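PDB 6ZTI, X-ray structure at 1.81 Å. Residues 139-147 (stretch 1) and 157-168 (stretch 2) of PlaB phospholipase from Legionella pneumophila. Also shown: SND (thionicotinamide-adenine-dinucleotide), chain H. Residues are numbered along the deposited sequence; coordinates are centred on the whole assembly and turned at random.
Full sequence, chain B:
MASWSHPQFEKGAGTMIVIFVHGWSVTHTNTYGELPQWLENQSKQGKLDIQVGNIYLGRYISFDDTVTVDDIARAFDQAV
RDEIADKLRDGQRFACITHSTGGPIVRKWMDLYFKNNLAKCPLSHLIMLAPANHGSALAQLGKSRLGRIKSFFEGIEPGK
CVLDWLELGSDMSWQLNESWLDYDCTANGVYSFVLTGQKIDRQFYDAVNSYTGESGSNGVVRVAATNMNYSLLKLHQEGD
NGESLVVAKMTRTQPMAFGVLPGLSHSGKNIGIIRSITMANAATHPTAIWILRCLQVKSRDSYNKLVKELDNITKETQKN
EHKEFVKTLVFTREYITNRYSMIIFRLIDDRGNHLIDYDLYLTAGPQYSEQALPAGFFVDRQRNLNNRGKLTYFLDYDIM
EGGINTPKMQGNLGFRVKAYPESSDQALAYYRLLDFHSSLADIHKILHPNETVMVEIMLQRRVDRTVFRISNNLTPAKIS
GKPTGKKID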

ATOM      1  N   ALA B 139      18.280   7.770   6.012  1.00  5.68           N
ATOM      2  CA  ALA B 139      17.031   8.466   5.708  1.00  9.34           C
ATOM      3  C   ALA B 139      15.903   7.489   5.430  1.00  6.55           C
ATOM      4  O   ALA B 139      14.752   7.730   5.815  1.00 14.13           O
ATOM      5  CB  ALA B 139      17.226   9.404   4.510  1.00 14.09           C
ATOM      6  N   GLN B 140      16.209   6.376   4.770  1.00 16.45           N
ATOM      7  CA  GLN B 140      15.172   5.406   4.458  1.00 15.39           C
ATOM      8  C   GLN B 140      14.547   4.830   5.724  1.00 19.06           C
ATOM      9  O   GLN B 140      13.341   4.559   5.746  1.00 15.94           O
ATOM     10  CB  GLN B 140      15.745   4.298   3.573  1.00 14.90           C
ATOM     11  CG  GLN B 140      14.698   3.309   3.121  1.00 25.58           C
ATOM     12  CD  GLN B 140      15.176   2.410   1.997  1.00 25.18           C
ATOM     13  OE1 GLN B 140      15.551   1.263   2.223  1.00 25.21           O
ATOM     14  NE2 GLN B 140      15.151   2.926   0.771  1.00 17.56           N
ATOM     15  N   LEU B 141      15.328   4.666   6.794  1.00 14.82           N
ATOM     16  CA  LEU B 141      14.774   4.222   8.068  1.00 14.65           C
ATOM     17  C   LEU B 141      13.614   5.095   8.548  1.00 23.75           C
ATOM     18  O   LEU B 141      12.920   4.722   9.497  1.00 23.89           O
ATOM     19  CB  LEU B 141      15.857   4.188   9.138  1.00 19.92           C
ATOM     20  CG  LEU B 141      17.093   3.364   8.787  1.00 25.12           C
ATOM     21  CD1 LEU B 141      18.005   3.278   9.995  1.00 23.62           C
ATOM     22  CD2 LEU B 141      16.730   1.956   8.296  1.00 19.06           C
ATOM     23  N   GLY B 142      13.400   6.258   7.915  1.00 28.75           N
ATOM     24  CA  GLY B 142      12.163   7.005   8.064  1.00 19.50           C
ATOM     25  C   GLY B 142      12.045   7.744   9.391  1.00 32.25           C
ATOM     26  O   GLY B 142      12.882   7.637  10.290  1.00 32.83           O
ATOM     27  N   LYS B 143      10.927   8.466   9.521  1.00 32.73           N
ATOM     28  CA  LYS B 143      10.760   9.440  10.601  1.00 34.87           C
ATOM     29  C   LYS B 143      10.722   8.775  11.976  1.00 35.66           C
ATOM     30  O   LYS B 143      11.461   9.169  12.887  1.00 24.65           O
ATOM     31  CB  LYS B 143       9.481  10.253  10.355  1.00 45.45           C
ATOM     32  CG  LYS B 143       9.300  11.459  11.264  1.00 47.67           C
ATOM     33  CD  LYS B 143       8.138  12.335  10.810  1.00 43.28           C
ATOM     34  CE  LYS B 143       7.877  13.459  11.800  1.00 39.53           C
ATOM     35  NZ  LYS B 143       9.009  14.427  11.873  1.00 46.82           N
ATOM     36  N   SER B 144       9.842   7.789  12.160  1.00 28.18           N
ATOM     37  CA  SER B 144       9.673   7.192  13.480  1.00 36.15           C
ATOM     38  C   SER B 144      10.988   6.619  14.002  1.00 37.94           C
ATOM     39  O   SER B 144      11.469   7.006  15.075  1.00 33.26           O
ATOM     40  CB  SER B 144       8.599   6.104  13.433  1.00 45.82           C
ATOM     41  OG  SER B 144       9.002   4.989  14.208  1.00 39.30           O
ATOM     42  N   ARG B 145      11.577   5.677  13.262  1.00 22.98           N
ATOM     43  CA  ARG B 145      12.816   5.047  13.723  1.00 35.26           C
ATOM     44  C   ARG B 145      13.925   6.070  13.959  1.00 35.68           C
ATOM     45  O   ARG B 145      14.714   5.933  14.903  1.00 28.25           O
ATOM     46  CB  ARG B 145      13.285   3.995  12.713  1.00 31.83           C
ATOM     47  CG  ARG B 145      12.403   2.765  12.668  1.00 33.89           C
ATOM     48  CD  ARG B 145      12.652   1.938  11.427  1.00 37.02           C
ATOM     49  NE  ARG B 145      13.885   1.167  11.512  1.00 32.72           N
ATOM     50  CZ  ARG B 145      14.283   0.308  10.579  1.00 32.70           C
ATOM     51  NH1 ARG B 145      13.541   0.127   9.490  1.00 26.55           N
ATOM     52  NH2 ARG B 145      15.420  -0.370  10.730  1.00 20.12           N
ATOM     53  N   LEU B 146      14.023   7.088  13.096  1.00 29.17           N
ATOM     54  CA  LEU B 146      15.146   8.017  13.186  1.00 36.14           C
ATOM     55  C   LEU B 146      15.072   8.857  14.455  1.00 34.34           C
ATOM     56  O   LEU B 146      16.102   9.135  15.080  1.00 30.80           O
ATOM     57  CB  LEU B 146      15.198   8.908  11.944  1.00 32.70           C
ATOM     58  CG  LEU B 146      15.755   8.230  10.689  1.00 35.89           C
ATOM     59  CD1 LEU B 146      15.617   9.146   9.483  1.00 33.04           C
ATOM     60  CD2 LEU B 146      17.208   7.845  10.884  1.00 32.04           C
ATOM     61  N   GLY B 147      13.872   9.269  14.852  1.00 28.55           N
ATOM     62  CA  GLY B 147      13.706   9.948  16.121  1.00 36.20           C
ATOM     63  C   GLY B 147      13.998   8.981  17.251  1.00 25.98           C
ATOM     64  O   GLY B 147      14.555   9.361  18.277  1.00 49.12           O
ATOM     65  N   GLU B 157      10.865  12.869  14.611  1.00 44.51           N
ATOM     66  CA  GLU B 157      11.642  14.107  14.676  1.00 52.09           C
ATOM     67  C   GLU B 157      11.824  14.745  13.293  1.00 46.95           C
ATOM     68  O   GLU B 157      11.257  15.808  13.027  1.00 39.71           O
ATOM     69  CB  GLU B 157      13.013  13.860  15.325  1.00 42.31           C
ATOM     70  CG  GLU B 157      13.986  15.037  15.201  1.00 52.65           C
ATOM     71  CD  GLU B 157      13.931  16.004  16.385  1.00 66.35           C
ATOM     72  OE1 GLU B 157      14.920  16.053  17.151  1.00 57.99           O
ATOM     73  OE2 GLU B 157      12.913  16.720  16.545  1.00 48.35           O
ATOM     74  N   PRO B 158      12.582  14.095  12.406  1.00 48.79           N
ATOM     75  CA  PRO B 158      12.937  14.743  11.138  1.00 37.07           C
ATOM     76  C   PRO B 158      11.745  14.857  10.201  1.00 32.32           C
ATOM     77  O   PRO B 158      10.810  14.057  10.244  1.00 40.53           O
ATOM     78  CB  PRO B 158      14.021  13.829  10.554  1.00 36.31           C
ATOM     79  CG  PRO B 158      13.905  12.517  11.281  1.00 35.69           C
ATOM     80  CD  PRO B 158      12.891  12.654  12.389  1.00 41.43           C
ATOM     81  N   GLY B 159      11.794  15.883   9.353  1.00 34.42           N
ATOM     82  CA  GLY B 159      10.691  16.162   8.449  1.00 22.26           C
ATOM     83  C   GLY B 159      10.687  15.228   7.245  1.00 18.54           C
ATOM     84  O   GLY B 159      11.716  14.974   6.615  1.00 16.27           O
ATOM     85  N   LYS B 160       9.494  14.738   6.909  1.00 17.69           N
ATOM     86  CA  LYS B 160       9.398  13.683   5.910  1.00 21.09           C
ATOM     87  C   LYS B 160       9.905  14.149   4.555  1.00 18.74           C
ATOM     88  O   LYS B 160      10.531  13.374   3.822  1.00 16.86           O
ATOM     89  CB  LYS B 160       7.956  13.192   5.794  1.00 22.22           C
ATOM     90  CG  LYS B 160       7.823  11.876   5.029  1.00 31.02           C
ATOM     91  CD  LYS B 160       7.563  12.103   3.549  1.00 52.33           C
ATOM     92  CE  LYS B 160       7.501  10.793   2.780  1.00 48.34           C
ATOM     93  NZ  LYS B 160       7.196  11.016   1.332  1.00 34.25           N
ATOM     94  N   CYS B 161       9.637  15.406   4.187  1.00 16.64           N
ATOM     95  CA  CYS B 161      10.029  15.851   2.854  1.00 17.92           C
ATOM     96  C   CYS B 161      11.539  15.995   2.730  1.00 15.66           C
ATOM     97  O   CYS B 161      12.100  15.731   1.662  1.00 15.10           O
ATOM     98  CB  CYS B 161       9.335  17.163   2.505  1.00 18.27           C
ATOM     99  SG  CYS B 161       7.558  16.950   2.170  1.00 28.12           S
ATOM    100  N   VAL B 162      12.216  16.407   3.800  1.00  9.99           N
ATOM    101  CA  VAL B 162      13.669  16.423   3.755  1.00 16.87           C
ATOM    102  C   VAL B 162      14.232  15.003   3.704  1.00 17.74           C
ATOM    103  O   VAL B 162      15.286  14.770   3.106  1.00  8.11           O
ATOM    104  CB  VAL B 162      14.226  17.205   4.957  1.00 26.08           C
ATOM    105  CG1 VAL B 162      15.760  17.108   4.976  1.00 25.14           C
ATOM    106  CG2 VAL B 162      13.761  18.657   4.898  1.00 23.48           C
ATOM    107  N   LEU B 163      13.573  14.042   4.355  1.00 15.19           N
ATOM    108  CA  LEU B 163      14.023  12.655   4.270  1.00 11.05           C
ATOM    109  C   LEU B 163      13.888  12.107   2.857  1.00 16.17           C
ATOM    110  O   LEU B 163      14.716  11.296   2.426  1.00 14.67           O
ATOM    111  CB  LEU B 163      13.233  11.777   5.239  1.00 13.82           C
ATOM    112  CG  LEU B 163      13.450  12.052   6.728  1.00 17.74           C
ATOM    113  CD1 LEU B 163      12.613  11.103   7.571  1.00 24.04           C
ATOM    114  CD2 LEU B 163      14.915  11.917   7.104  1.00 14.35           C
ATOM    115  N   ASP B 164      12.855  12.523   2.120  1.00  9.97           N
ATOM    116  CA  ASP B 164      12.753  12.107   0.725  1.00 13.98           C
ATOM    117  C   ASP B 164      13.934  12.614  -0.094  1.00  7.82           C
ATOM    118  O   ASP B 164      14.360  11.946  -1.047  1.00 13.56           O
ATOM    119  CB  ASP B 164      11.444  12.611   0.125  1.00 13.82           C
ATOM    120  CG  ASP B 164      10.228  11.899   0.678  1.00 20.83           C
ATOM    121  OD1 ASP B 164      10.325  10.704   1.029  1.00 20.59           O
ATOM    122  OD2 ASP B 164       9.170  12.543   0.753  1.00 22.59           O
ATOM    123  N   TRP B 165      14.472  13.787   0.252  1.00  8.39           N
ATOM    124  CA  TRP B 165      15.664  14.298  -0.425  1.00 11.44           C
ATOM    125  C   TRP B 165      16.895  13.498  -0.019  1.00  9.71           C
ATOM    126  O   TRP B 165      17.694  13.087  -0.867  1.00  8.52           O
ATOM    127  CB  TRP B 165      15.869  15.793  -0.109  1.00 15.17           C
ATOM    128  CG  TRP B 165      16.809  16.525  -1.063  1.00  7.54           C
ATOM    129  CD1 TRP B 165      16.452  17.392  -2.067  1.00 12.65           C
ATOM    130  CD2 TRP B 165      18.243  16.441  -1.112  1.00  8.49           C
ATOM    131  NE1 TRP B 165      17.567  17.843  -2.727  1.00 16.61           N
ATOM    132  CE2 TRP B 165      18.677  17.279  -2.161  1.00 12.49           C
ATOM    133  CE3 TRP B 165      19.197  15.752  -0.370  1.00 10.72           C
ATOM    134  CZ2 TRP B 165      20.019  17.433  -2.490  1.00 11.54           C
ATOM    135  CZ3 TRP B 165      20.542  15.901  -0.702  1.00 12.72           C
ATOM    136  CH2 TRP B 165      20.937  16.737  -1.750  1.00 14.90           C
ATOM    137  N   LEU B 166      17.062  13.267   1.280  1.00 10.91           N
ATOM    138  CA  LEU B 166      18.273  12.629   1.764  1.00  8.60           C
ATOM    139  C   LEU B 166      18.351  11.147   1.404  1.00  8.30           C
ATOM    140  O   LEU B 166      19.441  10.573   1.456  1.00  8.90           O
ATOM    141  CB  LEU B 166      18.365  12.808   3.274  1.00 10.01           C
ATOM    142  CG  LEU B 166      18.714  14.226   3.720  1.00 11.59           C
ATOM    143  CD1 LEU B 166      18.325  14.438   5.178  1.00 27.40           C
ATOM    144  CD2 LEU B 166      20.221  14.490   3.531  1.00 13.78           C
ATOM    145  N   GLU B 167      17.232  10.523   1.047  1.00  8.30           N
ATOM    146  CA  GLU B 167      17.214   9.092   0.768  1.00 11.74           C
ATOM    147  C   GLU B 167      18.168   8.763  -0.372  1.00 11.53           C
ATOM    148  O   GLU B 167      18.155   9.419  -1.415  1.00 13.14           O
ATOM    149  CB  GLU B 167      15.792   8.637   0.423  1.00 10.47           C
ATOM    150  CG  GLU B 167      15.605   7.101   0.384  1.00 18.18           C
ATOM    151  CD  GLU B 167      14.170   6.657   0.062  1.00 17.43           C
ATOM    152  OE1 GLU B 167      13.293   7.518  -0.174  1.00 17.80           O
ATOM    153  OE2 GLU B 167      13.914   5.437   0.035  1.00 13.37           O
ATOM    154  N   LEU B 168      19.010   7.751  -0.160  1.00  9.74           N
ATOM    155  CA  LEU B 168      19.865   7.269  -1.233  1.00 17.69           C
ATOM    156  C   LEU B 168      19.027   7.020  -2.478  1.00 10.34           C
ATOM    157  O   LEU B 168      17.914   6.497  -2.399  1.00  9.71           O
ATOM    158  CB  LEU B 168      20.586   5.998  -0.796  1.00 13.16           C
ATOM    159  CG  LEU B 168      21.580   6.160   0.362  1.00  9.40           C
ATOM    160  CD1 LEU B 168      22.101   4.795   0.754  1.00  9.75           C
ATOM    161  CD2 LEU B 168      22.739   7.049   0.010  1.00  6.88           C
TER
HETATM  162  PA  SND H 501      15.831  -5.131   7.558  1.00 16.30           P
HETATM  163  O1A SND H 501      15.588  -6.076   6.428  1.00 12.21           O
HETATM  164  O2A SND H 501      17.110  -5.267   8.337  1.00 15.14           O
HETATM  165  O5B SND H 501      14.658  -5.151   8.663  1.00 14.90           O
HETATM  166  C5B SND H 501      13.307  -5.275   8.201  1.00 14.87           C
HETATM  167  C4B SND H 501      12.405  -4.779   9.301  1.00 16.57           C
HETATM  168  O4B SND H 501      12.656  -5.524  10.518  1.00 14.02           O
HETATM  169  C3B SND H 501      12.586  -3.304   9.660  1.00 15.33           C
HETATM  170  O3B SND H 501      11.316  -2.717   9.906  1.00 18.28           O
HETATM  171  C2B SND H 501      13.431  -3.367  10.930  1.00 12.76           C
HETATM  172  O2B SND H 501      13.251  -2.228  11.756  1.00 16.60           O
HETATM  173  C1B SND H 501      12.856  -4.620  11.583  1.00 14.77           C
HETATM  174  N9A SND H 501      13.747  -5.244  12.553  1.00 11.74           N
HETATM  175  C8A SND H 501      14.873  -5.979  12.287  1.00 16.14           C
HETATM  176  N7A SND H 501      15.550  -6.326  13.353  1.00 13.66           N
HETATM  177  C5A SND H 501      14.820  -5.777  14.399  1.00  8.04           C
HETATM  178  C6A SND H 501      15.041  -5.734  15.786  1.00 16.50           C
HETATM  179  N6A SND H 501      16.065  -6.344  16.391  1.00 12.89           N
HETATM  180  N1A SND H 501      14.150  -5.055  16.541  1.00 15.49           N
HETATM  181  C2A SND H 501      13.100  -4.489  15.944  1.00 19.32           C
HETATM  182  N3A SND H 501      12.781  -4.477  14.646  1.00 18.68           N
HETATM  183  C4A SND H 501      13.697  -5.126  13.921  1.00 11.06           C
HETATM  184  O3  SND H 501      15.778  -3.646   6.998  1.00 13.98           O
HETATM  185  PN  SND H 501      15.859  -2.190   7.653  1.00 14.98           P
HETATM  186  O1N SND H 501      16.471  -2.339   8.996  1.00 16.47           O
HETATM  187  O2N SND H 501      14.532  -1.560   7.520  1.00 12.31           O
HETATM  188  O5D SND H 501      16.892  -1.485   6.645  1.00 21.78           O
HETATM  189  C5D SND H 501      16.407  -0.792   5.474  1.00 22.26           C
HETATM  190  C4D SND H 501      17.336  -1.028   4.301  1.00 22.86           C
HETATM  191  O4D SND H 501      18.698  -0.695   4.665  1.00 15.74           O
HETATM  192  C3D SND H 501      17.409  -2.459   3.772  1.00 18.26           C
HETATM  193  O3D SND H 501      17.695  -2.407   2.375  1.00 17.43           O
HETATM  194  C2D SND H 501      18.566  -3.040   4.587  1.00 16.59           C
HETATM  195  O2D SND H 501      19.184  -4.176   3.991  1.00 17.83           O
HETATM  196  C1D SND H 501      19.509  -1.841   4.582  1.00 12.48           C
HETATM  197  N1N SND H 501      20.407  -1.886   5.825  1.00 18.21           N
HETATM  198  C2N SND H 501      19.875  -1.387   6.953  1.00 10.97           C
HETATM  199  C3N SND H 501      20.644  -1.292   8.095  1.00 10.19           C
HETATM  200  C7N SND H 501      20.110  -0.607   9.302  1.00 14.24           C
HETATM  201  S7N SND H 501      21.056   0.448  10.172  1.00 24.03           S
HETATM  202  N7N SND H 501      18.854  -0.846   9.619  1.00 14.65           N
HETATM  203  C4N SND H 501      21.959  -1.740   8.054  1.00 11.95           C
HETATM  204  C5N SND H 501      22.472  -2.274   6.886  1.00 12.07           C
HETATM  205  C6N SND H 501      21.674  -2.341   5.768  1.00 19.91           C
HETATM  206  O   HOH W   1      18.461   6.330   2.568  1.00  8.65           O

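The two stretches meet nearly at right angles. Helix 142-146 and helix 160-166 run with their N-to-C directions 96° apart, and their axes come no closer than 10.6 Å, so the space between them must be filled by side chains. Together the stretches bury 515 Å² against each other, in an apolar centre flanked by polar contacts.

The apolar centre is built around Leu 163, whose CA-to-CB bond points toward stretch 1. Its side chain, with chi1 in m and chi2 in t, reaches several neighbours. CD2 lies 3.7 Å from Leu 146 CD1 and 4.3 Å from Ala 139 CB, and CD1 packs 3.7 Å from the backbone Lys 143 N and 3.9 Å from Gly 142 C. A branched aliphatic residue suits this place because it can fill the gap between the helices and reach both side chains and backbone. Leu 146 also points toward the other stretch, and its CB sits 3.9 Å from Pro 158 CG. The proline offers a compact apolar ring just ahead of the helix, and having no backbone N-H, it brings no amide donor into this packing.

At the two closest backbone approaches stretch 1 carries a small residue, Ala 139 or Gly 147. The CA atoms of Ala 139 and Glu 167 are 5.0 Å apart, and the single methyl of Ala 139 fits directly against the end of helix 160-166: its CB is 3.6 Å from Glu 167 N, 3.7 Å from Leu 166 C and 3.8 Å from Leu 166 CB. At the other end of the contact, Gly 147 CA lies 4.1 Å from Glu 157 CB. A CB on Gly 147 would point toward stretch 2 and fall about 3.2 Å from Glu 157 N, a tight fit that glycine avoids. Gly 142 has another reason to be glycine, for its phi of 75° favours that residue.

Two hydrogen bonds join the stretches. Gln 140 NE2 donates to Glu 167 OE2 over 2.9 Å with a nearly straight angle of 164°. The pairing suits both residues: the amide supplies an N-H, and the extended side chain of Glu 167, with chi1 and chi2 both in t, brings its carboxylate within reach. Nearby, one water accepts from both Gln 140 N and Leu 168 N, each 3.1 Å from its oxygen, and so links the two backbones.

The second bond comes from Lys 143, which has the greatest area covered by the other stretch. Its CA-to-CB bond points sideways, but chi1 to chi3 are all in t and chi4 turns to p, bringing the ammonium group to the backbone. NZ donates to Pro 158 O at a very short 2.5 Å and also lies 2.9 Å from Glu 157 O. Lysine suits the position doubly: its long aliphatic stem packs on the proline, with CG 3.9 Å from Pro 158 CD, while its charged end meets carbonyl oxygen.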